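Local coordinates for 389aa long hypothetical nucleolar protein (Pyrococcus horikoshii, PDB 5ZVH) that methylates the C5 position of cytosine 72 in several tRNAs, using S-adenosyl-L-methionine as the methyl donor, at residues V200-A205 with I265-I270; A206-K211 with K232-K237. One frame throughout, in Å; residues are numbered along the deposited sequence.

How the contacts relate
Both contacts belong to the Rossmann-like methyltransferase domain, and the first segment of one runs directly into the first segment of the other. In contact 1, residues 200-205 form a central parallel strand beside 265-270 and then lead into the cofactor pocket; in contact 2, residues 206-211 carry the chain round the pocket into helix 210-218 and meet the start of helix 232-245. Contact 2 is nested in the loop that contact 1 closes, and the centres of the two lie about 17 Å apart. Sinefungin, an analogue of S-adenosyl-L-methionine, touches both: A205 reaches its ribose, while 206-211 and R234 hold its carboxylate and ribose hydroxyl.

Contact 1. Residues V200-A205 with I265-I270; sequences VIIDMA and IKADKI. With SFG (sinefungin), chain C.
V200 and D268 grip each other where two neighbouring parallel strands of the Rossmann-like methyltransferase sheet begin to pair. The V200 amide gives a nearly straight bond (165°) to D268 OD2, 3.0 Å from V200 N and met through the carboxylate's anti lone pair. V200 O takes two donors, D268 N and K269 N, as the chain turns its corner at D268. Further in, I202 N lies 2.9 Å from K269 O in a hydrogen bond, which sets I201 beside K269 and I202 beside I270.

The branched V200 and I202 present methyls to A267 and I265; A267 is small enough for I202 CD1 to come within 3.6 Å of A267 CB, and V200 CG1 also meets I265 CG2. M204 bends at chi3 (62°), which brings its CE to 3.4 Å from I270 CG2. Helix 291-311 packs here through A308, against both M204 and I270. On the other face K269 leads its amine away to a salt bridge with D199.

D203 OD2 is hydrogen-bonded to T212 OG1. Paired backbone atoms, the D268 carboxylate and apolar packing thus fix strand 201-203, steadying the cofactor loop that follows, where A205 CB comes within 3.4 Å of sinefungin O4'.

Contact 2. Residues A206-K211 with K232-K237; sequences AAPGGK and KNRLRK. With SFG (sinefungin), chain C.
A207 and R234 bring the two backbones together, their CA atoms 5.5 Å apart, where the glycine-containing cofactor loop between the first strand and first helix of a class I methyltransferase passes the first turns of helix 232-245. A cis peptide precedes P208, and G209 follows with a positive phi (100°), at which a side chain would press on the preceding carbonyl. G209 is the N-cap of helix 210-218, and the bend turns successive amides toward the ligand: G210 N lies 3.1 Å from sinefungin O, and K211 N bonds to OXT at 2.9 Å, while G209 N adds a weak bond to O. A side chain on G210 would collide with the carboxylate.

The small methyl of A207 lets the helix come close: A207 CB lies 3.5 Å from R234 O. R234 lies side by side with P208, the two pointing the same way, and a bend at chi3 (65°) brings its guanidinium to the ligand. R234 NE makes a fairly straight hydrogen bond (156°) of 2.6 Å to sinefungin O3', which sits at the guanidinium edge, in its plane. R234 NH2 hydrogen-bonds A207 O at 3.1 Å, less favourably directed, from above the carbonyl plane. A207 O is also hydrogen-bonded to O3', 3.0 Å away, closing a small network. A leucine in place of R234 would probably leave O3' without this donor and deprive A207 O of its link to the helix. D229 OD1 also bonds to the ligand, and its other oxygen receives A207 N.

The K211 amine forms a salt bridge with D273 and a hydrogen bond with S186. Amides at a helix N-terminus would probably stabilise the negative carboxylate, while R234 holds the ribose O3'; loop and arginine thus contribute to holding two separate parts of sinefungin, and presumably of S-adenosyl-L-methionine.

Contact 1. Residues V200-A205 with I265-I270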
loop_
_atom_site.group_PDB
_atom_site.type_symbol
_atom_site.label_atom_id
_atom_site.label_comp_id
_atom_site.label_asym_id
_atom_site.label_seq_id
_atom_site.Cartn_x
_atom_site.Cartn_y
_atom_site.Cartn_z
ATOM N N VAL A 200 -8.404 -23.158 -9.326
ATOM C CA VAL A 200 -8.016 -22.273 -10.417
ATOM C C VAL A 200 -8.079 -20.845 -9.888
ATOM O O VAL A 200 -9.130 -20.391 -9.439
ATOM C CB VAL A 200 -8.932 -22.423 -11.647
ATOM C CG1 VAL A 200 -8.351 -21.670 -12.830
ATOM C CG2 VAL A 200 -9.115 -23.892 -11.991
ATOM N N ILE A 201 -6.959 -20.136 -9.960
ATOM C CA ILE A 201 -6.808 -18.884 -9.226
ATOM C C ILE A 201 -6.392 -17.732 -10.131
ATOM O O ILE A 201 -5.468 -17.859 -10.940
ATOM C CB ILE A 201 -5.764 -19.040 -8.104
ATOM C CG1 ILE A 201 -6.206 -20.118 -7.110
ATOM C CG2 ILE A 201 -5.509 -17.709 -7.406
ATOM C CD1 ILE A 201 -5.129 -20.526 -6.132
ATOM N N ILE A 202 -7.082 -16.604 -9.994
ATOM C CA ILE A 202 -6.778 -15.447 -10.821
ATOM C C ILE A 202 -6.656 -14.167 -10.006
ATOM O O ILE A 202 -7.592 -13.755 -9.316
ATOM C CB ILE A 202 -7.853 -15.226 -11.904
ATOM C CG1 ILE A 202 -8.048 -16.490 -12.750
ATOM C CG2 ILE A 202 -7.487 -14.033 -12.777
ATOM C CD1 ILE A 202 -9.167 -16.379 -13.755
ATOM N N ASP A 203 -5.488 -13.543 -10.119
ATOM C CA ASP A 203 -5.232 -12.204 -9.604
ATOM C C ASP A 203 -5.265 -11.246 -10.789
ATOM O O ASP A 203 -4.303 -11.171 -11.551
ATOM C CB ASP A 203 -3.874 -12.155 -8.897
ATOM C CG ASP A 203 -3.689 -10.911 -8.049
ATOM O OD1 ASP A 203 -4.430 -9.920 -8.244
ATOM O OD2 ASP A 203 -2.779 -10.919 -7.192
ATOM N N MET A 204 -6.364 -10.517 -10.953
ATOM C CA MET A 204 -6.603 -9.808 -12.212
ATOM C C MET A 204 -6.084 -8.377 -12.220
ATOM O O MET A 204 -6.256 -7.656 -13.202
ATOM C CB MET A 204 -8.093 -9.806 -12.553
ATOM C CG MET A 204 -8.989 -9.184 -11.513
ATOM S SD MET A 204 -10.703 -9.210 -12.076
ATOM C CE MET A 204 -10.945 -10.954 -12.197
ATOM N N ALA A 205 -5.466 -7.964 -11.121
ATOM C CA ALA A 205 -4.733 -6.706 -11.074
ATOM C C ALA A 205 -3.535 -6.925 -10.169
ATOM O O ALA A 205 -3.505 -6.441 -9.037
ATOM C CB ALA A 205 -5.609 -5.581 -10.572
ATOM N N ILE A 265 -11.470 -19.532 -19.149
ATOM C CA ILE A 265 -11.273 -19.984 -17.784
ATOM C C ILE A 265 -12.446 -19.665 -16.869
ATOM O O ILE A 265 -12.935 -18.537 -16.826
ATOM C CB ILE A 265 -10.005 -19.373 -17.191
ATOM C CG1 ILE A 265 -8.819 -19.679 -18.105
ATOM C CG2 ILE A 265 -9.759 -19.921 -15.802
ATOM C CD1 ILE A 265 -7.568 -18.966 -17.730
ATOM N N LYS A 266 -12.873 -20.669 -16.119
ATOM C CA LYS A 266 -13.840 -20.475 -15.056
ATOM C C LYS A 266 -13.102 -20.731 -13.749
ATOM O O LYS A 266 -12.828 -21.880 -13.399
ATOM C CB LYS A 266 -15.046 -21.404 -15.205
ATOM C CG LYS A 266 -15.935 -21.133 -16.413
ATOM C CD LYS A 266 -17.054 -22.170 -16.488
ATOM C CE LYS A 266 -17.727 -22.201 -17.855
ATOM N NZ LYS A 266 -18.842 -23.193 -17.891
ATOM N N ALA A 267 -12.740 -19.657 -13.056
ATOM C CA ALA A 267 -11.916 -19.759 -11.858
ATOM C C ALA A 267 -12.725 -20.166 -10.634
ATOM O O ALA A 267 -13.930 -19.919 -10.554
ATOM C CB ALA A 267 -11.213 -18.444 -11.597
ATOM N N ASP A 268 -12.045 -20.811 -9.690
ATOM C CA ASP A 268 -12.612 -21.115 -8.380
ATOM C C ASP A 268 -12.376 -19.972 -7.400
ATOM O O ASP A 268 -13.183 -19.713 -6.508
ATOM C CB ASP A 268 -12.005 -22.407 -7.838
ATOM C CG ASP A 268 -12.210 -23.573 -8.772
ATOM O OD1 ASP A 268 -13.312 -24.155 -8.753
ATOM O OD2 ASP A 268 -11.275 -23.886 -9.537
ATOM N N LYS A 269 -11.257 -19.285 -7.587
ATOM C CA LYS A 269 -10.856 -18.211 -6.697
ATOM C C LYS A 269 -10.352 -17.048 -7.525
ATOM O O LYS A 269 -9.465 -17.204 -8.367
ATOM C CB LYS A 269 -9.762 -18.668 -5.720
ATOM C CG LYS A 269 -10.137 -19.838 -4.838
ATOM C CD LYS A 269 -11.140 -19.412 -3.783
ATOM C CE LYS A 269 -11.574 -20.593 -2.932
ATOM N NZ LYS A 269 -10.400 -21.254 -2.307
ATOM N N ILE A 270 -10.933 -15.880 -7.286
ATOM C CA ILE A 270 -10.474 -14.667 -7.934
ATOM C C ILE A 270 -10.190 -13.568 -6.919
ATOM O O ILE A 270 -11.058 -13.201 -6.119
ATOM C CB ILE A 270 -11.500 -14.158 -8.948
ATOM C CG1 ILE A 270 -11.518 -15.055 -10.189
ATOM C CG2 ILE A 270 -11.171 -12.749 -9.347
ATOM C CD1 ILE A 270 -12.427 -14.555 -11.287
HETATM N N SFG C . -2.502 -5.847 -5.666
HETATM C CA SFG C . -1.266 -5.527 -6.275
HETATM C C SFG C . -0.136 -6.015 -5.385
HETATM O O SFG C . 1.046 -5.665 -5.578
HETATM O OXT SFG C . -0.380 -6.799 -4.437
HETATM C CB SFG C . -1.207 -4.008 -6.538
HETATM C CG SFG C . -2.420 -3.554 -7.438
HETATM C CD SFG C . -2.123 -2.190 -8.071
HETATM N NE SFG C . -2.142 -1.223 -7.090
HETATM C "C5'" SFG C . -3.158 -1.855 -9.159
HETATM C "C4'" SFG C . -2.819 -2.631 -10.447
HETATM O "O4'" SFG C . -3.865 -2.705 -11.254
HETATM C "C3'" SFG C . -1.739 -1.925 -11.252
HETATM O "O3'" SFG C . -0.689 -2.760 -11.405
HETATM C "C2'" SFG C . -2.387 -1.642 -12.644
HETATM O "O2'" SFG C . -1.360 -1.784 -13.729
HETATM C "C1'" SFG C . -3.276 -2.563 -12.749
HETATM N N9 SFG C . -4.340 -2.182 -13.646
HETATM C C8 SFG C . -4.945 -0.984 -13.744
HETATM N N7 SFG C . -5.900 -1.067 -14.707
HETATM C C5 SFG C . -5.884 -2.328 -15.200
HETATM C C6 SFG C . -6.639 -2.952 -16.187
HETATM N N6 SFG C . -7.702 -2.448 -17.020
HETATM N N1 SFG C . -6.413 -4.242 -16.489
HETATM C C2 SFG C . -5.437 -4.947 -15.821
HETATM N N3 SFG C . -4.696 -4.338 -14.856
HETATM C C4 SFG C . -4.926 -3.019 -14.550
#

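Contact 2. Residues A206-K211 with K232-K237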
loop_
_atom_site.group_PDB
_atom_site.type_symbol
_atom_site.label_atom_id
_atom_site.label_comp_id
_atom_site.label_asym_id
_atom_site.label_seq_id
_atom_site.Cartn_x
_atom_site.Cartn_y
_atom_site.Cartn_z
ATOM N N ALA A 206 -2.550 -7.661 -10.675
ATOM C CA ALA A 206 -1.601 -8.339 -9.806
ATOM C C ALA A 206 -0.277 -7.618 -9.569
ATOM O O ALA A 206 0.373 -7.861 -8.557
ATOM C CB ALA A 206 -1.330 -9.720 -10.354
ATOM N N ALA A 207 0.131 -6.732 -10.469
ATOM C CA ALA A 207 1.468 -6.150 -10.355
ATOM C C ALA A 207 1.483 -5.051 -9.297
ATOM O O ALA A 207 0.496 -4.331 -9.146
ATOM C CB ALA A 207 1.932 -5.610 -11.703
ATOM N N PRO A 208 2.603 -4.909 -8.558
ATOM C CA PRO A 208 3.895 -5.606 -8.653
ATOM C C PRO A 208 3.984 -7.004 -8.014
ATOM O O PRO A 208 5.096 -7.517 -7.873
ATOM C CB PRO A 208 4.846 -4.647 -7.937
ATOM C CG PRO A 208 4.001 -3.977 -6.937
ATOM C CD PRO A 208 2.653 -3.816 -7.571
ATOM N N GLY A 209 2.864 -7.589 -7.602
ATOM C CA GLY A 209 2.848 -8.991 -7.213
ATOM C C GLY A 209 2.898 -9.255 -5.722
ATOM O O GLY A 209 3.218 -10.368 -5.289
ATOM N N GLY A 210 2.563 -8.235 -4.939
ATOM C CA GLY A 210 2.503 -8.363 -3.496
ATOM C C GLY A 210 1.577 -9.467 -3.025
ATOM O O GLY A 210 2.005 -10.390 -2.329
ATOM N N LYS A 211 0.310 -9.395 -3.410
ATOM C CA LYS A 211 -0.650 -10.386 -2.944
ATOM C C LYS A 211 -0.485 -11.692 -3.707
ATOM O O LYS A 211 -0.755 -12.767 -3.176
ATOM C CB LYS A 211 -2.085 -9.860 -3.070
ATOM C CG LYS A 211 -2.346 -8.614 -2.234
ATOM C CD LYS A 211 -3.737 -8.055 -2.469
ATOM C CE LYS A 211 -3.975 -6.824 -1.604
ATOM N NZ LYS A 211 -3.086 -5.698 -2.005
ATOM N N LYS A 232 3.006 -3.123 -18.710
ATOM C CA LYS A 232 4.146 -3.979 -19.016
ATOM C C LYS A 232 5.322 -3.721 -18.077
ATOM O O LYS A 232 6.045 -4.648 -17.711
ATOM C CB LYS A 232 4.589 -3.775 -20.465
ATOM C CG LYS A 232 5.647 -4.760 -20.926
ATOM C CD LYS A 232 5.949 -4.581 -22.403
ATOM C CE LYS A 232 4.694 -4.760 -23.244
ATOM N NZ LYS A 232 4.897 -4.306 -24.650
ATOM N N ASN A 233 5.510 -2.460 -17.697
ATOM C CA ASN A 233 6.578 -2.094 -16.779
ATOM C C ASN A 233 6.321 -2.679 -15.402
ATOM O O ASN A 233 7.219 -3.242 -14.777
ATOM C CB ASN A 233 6.713 -0.571 -16.675
ATOM C CG ASN A 233 6.964 0.087 -18.017
ATOM O OD1 ASN A 233 7.451 -0.549 -18.954
ATOM N ND2 ASN A 233 6.629 1.371 -18.118
ATOM N N ARG A 234 5.087 -2.549 -14.931
ATOM C CA ARG A 234 4.729 -3.099 -13.633
ATOM C C ARG A 234 4.819 -4.628 -13.659
ATOM O O ARG A 234 5.226 -5.247 -12.676
ATOM C CB ARG A 234 3.328 -2.625 -13.214
ATOM C CG ARG A 234 3.235 -1.117 -13.005
ATOM C CD ARG A 234 1.821 -0.689 -12.668
ATOM N NE ARG A 234 1.375 -1.227 -11.384
ATOM C CZ ARG A 234 1.744 -0.742 -10.200
ATOM N NH1 ARG A 234 2.566 0.298 -10.134
ATOM N NH2 ARG A 234 1.285 -1.292 -9.081
ATOM N N LEU A 235 4.467 -5.228 -14.792
ATOM C CA LEU A 235 4.672 -6.660 -14.991
ATOM C C LEU A 235 6.152 -7.002 -15.044
ATOM O O LEU A 235 6.570 -8.082 -14.635
ATOM C CB LEU A 235 3.986 -7.134 -16.271
ATOM C CG LEU A 235 2.486 -7.384 -16.170
ATOM C CD1 LEU A 235 1.950 -7.857 -17.501
ATOM C CD2 LEU A 235 2.232 -8.422 -15.108
ATOM N N ARG A 236 6.938 -6.079 -15.579
ATOM C CA ARG A 236 8.378 -6.249 -15.622
ATOM C C ARG A 236 8.944 -6.263 -14.200
ATOM O O ARG A 236 9.794 -7.090 -13.880
ATOM C CB ARG A 236 9.014 -5.139 -16.457
ATOM C CG ARG A 236 10.524 -5.109 -16.440
ATOM C CD ARG A 236 11.044 -4.053 -17.407
ATOM N NE ARG A 236 10.352 -4.108 -18.692
ATOM C CZ ARG A 236 10.702 -3.402 -19.763
ATOM N NH1 ARG A 236 11.740 -2.580 -19.709
ATOM N NH2 ARG A 236 10.014 -3.519 -20.890
ATOM N N LYS A 237 8.446 -5.366 -13.347
ATOM C CA LYS A 237 8.852 -5.327 -11.941
ATOM C C LYS A 237 8.394 -6.581 -11.200
ATOM O O LYS A 237 9.095 -7.094 -10.326
ATOM C CB LYS A 237 8.291 -4.075 -11.253
ATOM C CG LYS A 237 8.671 -3.930 -9.774
ATOM C CD LYS A 237 10.177 -3.880 -9.583
ATOM C CE LYS A 237 10.551 -3.637 -8.132
ATOM N NZ LYS A 237 12.032 -3.581 -7.962
HETATM N N SFG C . -2.502 -5.847 -5.666
HETATM C CA SFG C . -1.266 -5.527 -6.275
HETATM C C SFG C . -0.136 -6.015 -5.385
HETATM O O SFG C . 1.046 -5.665 -5.578
HETATM O OXT SFG C . -0.380 -6.799 -4.437
HETATM C CB SFG C . -1.207 -4.008 -6.538
HETATM C CG SFG C . -2.420 -3.554 -7.438
HETATM C CD SFG C . -2.123 -2.190 -8.071
HETATM N NE SFG C . -2.142 -1.223 -7.090
HETATM C "C5'" SFG C . -3.158 -1.855 -9.159
HETATM C "C4'" SFG C . -2.819 -2.631 -10.447
HETATM O "O4'" SFG C . -3.865 -2.705 -11.254
HETATM C "C3'" SFG C . -1.739 -1.925 -11.252
HETATM O "O3'" SFG C . -0.689 -2.760 -11.405
HETATM C "C2'" SFG C . -2.387 -1.642 -12.644
HETATM O "O2'" SFG C . -1.360 -1.784 -13.729
HETATM C "C1'" SFG C . -3.276 -2.563 -12.749
HETATM N N9 SFG C . -4.340 -2.182 -13.646
HETATM C C8 SFG C . -4.945 -0.984 -13.744
HETATM N N7 SFG C . -5.900 -1.067 -14.707
HETATM C C5 SFG C . -5.884 -2.328 -15.200
HETATM C C6 SFG C . -6.639 -2.952 -16.187
HETATM N N6 SFG C . -7.702 -2.448 -17.020
HETATM N N1 SFG C . -6.413 -4.242 -16.489
HETATM C C2 SFG C . -5.437 -4.947 -15.821
HETATM N N3 SFG C . -4.696 -4.338 -14.856
HETATM C C4 SFG C . -4.926 -3.019 -14.550
#